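Local coordinates for protein DNA ligase (Enterobacteria phage T7, PDB 1A0I) that seals nicks in duplex DNA, joining the strand ends in an ATP-dependent reaction that probably passes through an adenylated enzyme, as in related ligases, at residues V197-M200 with V201-Q204. Numbering follows the deposited sequence.
Sequences VYDM and VELQ
D199 caps the helix that begins after it, and E202 reaches back from the first turn to hold the chain leading in. D199 CG sits between the backbone N and the carbonyl carbon (chi1 65°), which turns OD1 toward the helix start: it accepts from E202 N at 2.9 Å, the N-H arriving from above the carboxylate plane, and more weakly from V201 N at 2.8 Å. E202 is extended beyond CG, and its OE1 takes the Y198 amide N at 2.9 Å, nearly along the C-O axis (N-H...O 164°). The exchange resembles a capping box, but the classical one would use D199 N. Y198 and E202 lie side by side, pointing the same way, ring and carboxylate planes 14° apart. The D199 and E202 side chains cross at about a right angle, and a water donates to D199 OD2 and, weakly, to E202 OE1, which may ease the repulsion between the like charges. L203 crosses V197 obliquely, CD1 on CG2, and runs alongside M200, CD2 on CE, both contacts 3.9 Å. The turn joins strand 188-197 to helix 200-211; M200 packs on helix 15-25, while V197 and L203 rest against L28 of the neighbouring strand 28-32.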
ATOM      1  N   VAL A 197      15.873   6.246  -0.277  1.00 20.34           N
ATOM      2  CA  VAL A 197      16.211   6.925  -1.525  1.00 12.75           C
ATOM      3  C   VAL A 197      16.930   8.217  -1.194  1.00 10.87           C
ATOM      4  O   VAL A 197      16.589   8.876  -0.189  1.00 12.29           O
ATOM      5  CB  VAL A 197      14.958   7.263  -2.381  1.00  2.00           C
ATOM      6  CG1 VAL A 197      14.373   5.948  -2.864  1.00  2.00           C
ATOM      7  CG2 VAL A 197      13.911   8.027  -1.618  1.00  2.00           C
ATOM      8  N   TYR A 198      17.937   8.584  -1.964  1.00 11.94           N
ATOM      9  CA  TYR A 198      18.743   9.748  -1.662  1.00  3.82           C
ATOM     10  C   TYR A 198      18.310  10.874  -2.544  1.00  2.00           C
ATOM     11  O   TYR A 198      18.555  12.004  -2.175  1.00  7.79           O
ATOM     12  CB  TYR A 198      20.217   9.384  -1.841  1.00 11.71           C
ATOM     13  CG  TYR A 198      20.586   8.395  -0.747  1.00  7.98           C
ATOM     14  CD1 TYR A 198      20.909   8.834   0.547  1.00  4.84           C
ATOM     15  CD2 TYR A 198      20.501   7.032  -1.022  1.00  6.18           C
ATOM     16  CE1 TYR A 198      21.135   7.889   1.560  1.00  2.00           C
ATOM     17  CE2 TYR A 198      20.723   6.100  -0.008  1.00  8.61           C
ATOM     18  CZ  TYR A 198      21.035   6.529   1.272  1.00  2.00           C
ATOM     19  OH  TYR A 198      21.227   5.587   2.264  1.00 16.04           O
ATOM     20  N   ASP A 199      17.606  10.794  -3.653  1.00 18.35           N
ATOM     21  CA  ASP A 199      17.133  11.930  -4.409  1.00 10.25           C
ATOM     22  C   ASP A 199      15.746  11.671  -5.012  1.00 12.99           C
ATOM     23  O   ASP A 199      15.191  10.547  -5.031  1.00 14.29           O
ATOM     24  CB  ASP A 199      18.159  12.248  -5.516  1.00 14.09           C
ATOM     25  CG  ASP A 199      18.360  11.214  -6.614  1.00 14.61           C
ATOM     26  OD1 ASP A 199      17.540  11.166  -7.517  1.00 38.54           O
ATOM     27  OD2 ASP A 199      19.332  10.474  -6.612  1.00 27.72           O
ATOM     28  N   MET A 200      15.166  12.749  -5.575  1.00 13.45           N
ATOM     29  CA  MET A 200      13.832  12.699  -6.163  1.00  6.05           C
ATOM     30  C   MET A 200      13.733  11.861  -7.431  1.00  6.09           C
ATOM     31  O   MET A 200      12.660  11.334  -7.730  1.00  8.60           O
ATOM     32  CB  MET A 200      13.346  14.107  -6.457  1.00  6.37           C
ATOM     33  CG  MET A 200      13.227  15.039  -5.248  1.00 15.33           C
ATOM     34  SD  MET A 200      12.243  14.482  -3.824  1.00 14.85           S
ATOM     35  CE  MET A 200      10.640  14.417  -4.558  1.00  2.00           C
ATOM     36  N   VAL A 201      14.829  11.695  -8.178  1.00 10.00           N
ATOM     37  CA  VAL A 201      14.850  10.830  -9.351  1.00 10.70           C
ATOM     38  C   VAL A 201      14.786   9.399  -8.845  1.00 17.11           C
ATOM     39  O   VAL A 201      13.952   8.656  -9.377  1.00 32.76           O
ATOM     40  CB  VAL A 201      16.127  11.055 -10.175  1.00  6.46           C
ATOM     41  CG1 VAL A 201      16.237  10.046 -11.293  1.00 18.00           C
ATOM     42  CG2 VAL A 201      16.081  12.442 -10.769  1.00 11.16           C
ATOM     43  N   GLU A 202      15.568   9.014  -7.819  1.00 26.68           N
ATOM     44  CA  GLU A 202      15.468   7.714  -7.157  1.00 17.53           C
ATOM     45  C   GLU A 202      14.061   7.451  -6.628  1.00 14.61           C
ATOM     46  O   GLU A 202      13.545   6.335  -6.774  1.00 24.47           O
ATOM     47  CB  GLU A 202      16.424   7.615  -5.994  1.00 17.51           C
ATOM     48  CG  GLU A 202      17.390   6.460  -6.243  1.00 15.85           C
ATOM     49  CD  GLU A 202      18.047   5.884  -4.987  1.00 34.25           C
ATOM     50  OE1 GLU A 202      18.306   6.649  -4.063  1.00 48.53           O
ATOM     51  OE2 GLU A 202      18.283   4.672  -4.889  1.00 40.89           O
ATOM     52  N   LEU A 203      13.366   8.451  -6.071  1.00  8.91           N
ATOM     53  CA  LEU A 203      11.994   8.252  -5.630  1.00 11.80           C
ATOM     54  C   LEU A 203      11.108   7.894  -6.809  1.00 15.44           C
ATOM     55  O   LEU A 203      10.425   6.870  -6.726  1.00 22.20           O
ATOM     56  CB  LEU A 203      11.428   9.507  -4.964  1.00  2.00           C
ATOM     57  CG  LEU A 203      10.167   9.351  -4.175  1.00  2.00           C
ATOM     58  CD1 LEU A 203      10.345   8.368  -3.034  1.00  5.44           C
ATOM     59  CD2 LEU A 203       9.828  10.686  -3.607  1.00  2.00           C
ATOM     60  N   GLN A 204      11.131   8.639  -7.933  1.00 23.43           N
ATOM     61  CA  GLN A 204      10.305   8.349  -9.112  1.00 14.86           C
ATOM     62  C   GLN A 204      10.602   6.992  -9.736  1.00 22.39           C
ATOM     63  O   GLN A 204       9.661   6.259 -10.058  1.00 18.08           O
ATOM     64  CB  GLN A 204      10.498   9.475 -10.131  1.00 31.31           C
ATOM     65  CG  GLN A 204      10.846   9.165 -11.591  1.00 56.46           C
ATOM     66  CD  GLN A 204      12.135   9.842 -12.047  1.00 68.45           C
ATOM     67  OE1 GLN A 204      12.464  10.973 -11.681  1.00 72.70           O
ATOM     68  NE2 GLN A 204      12.941   9.190 -12.867  1.00 72.68           N
TER
HETATM   69  O   HOH W   1      20.474   7.910  -5.642  1.00 46.29           O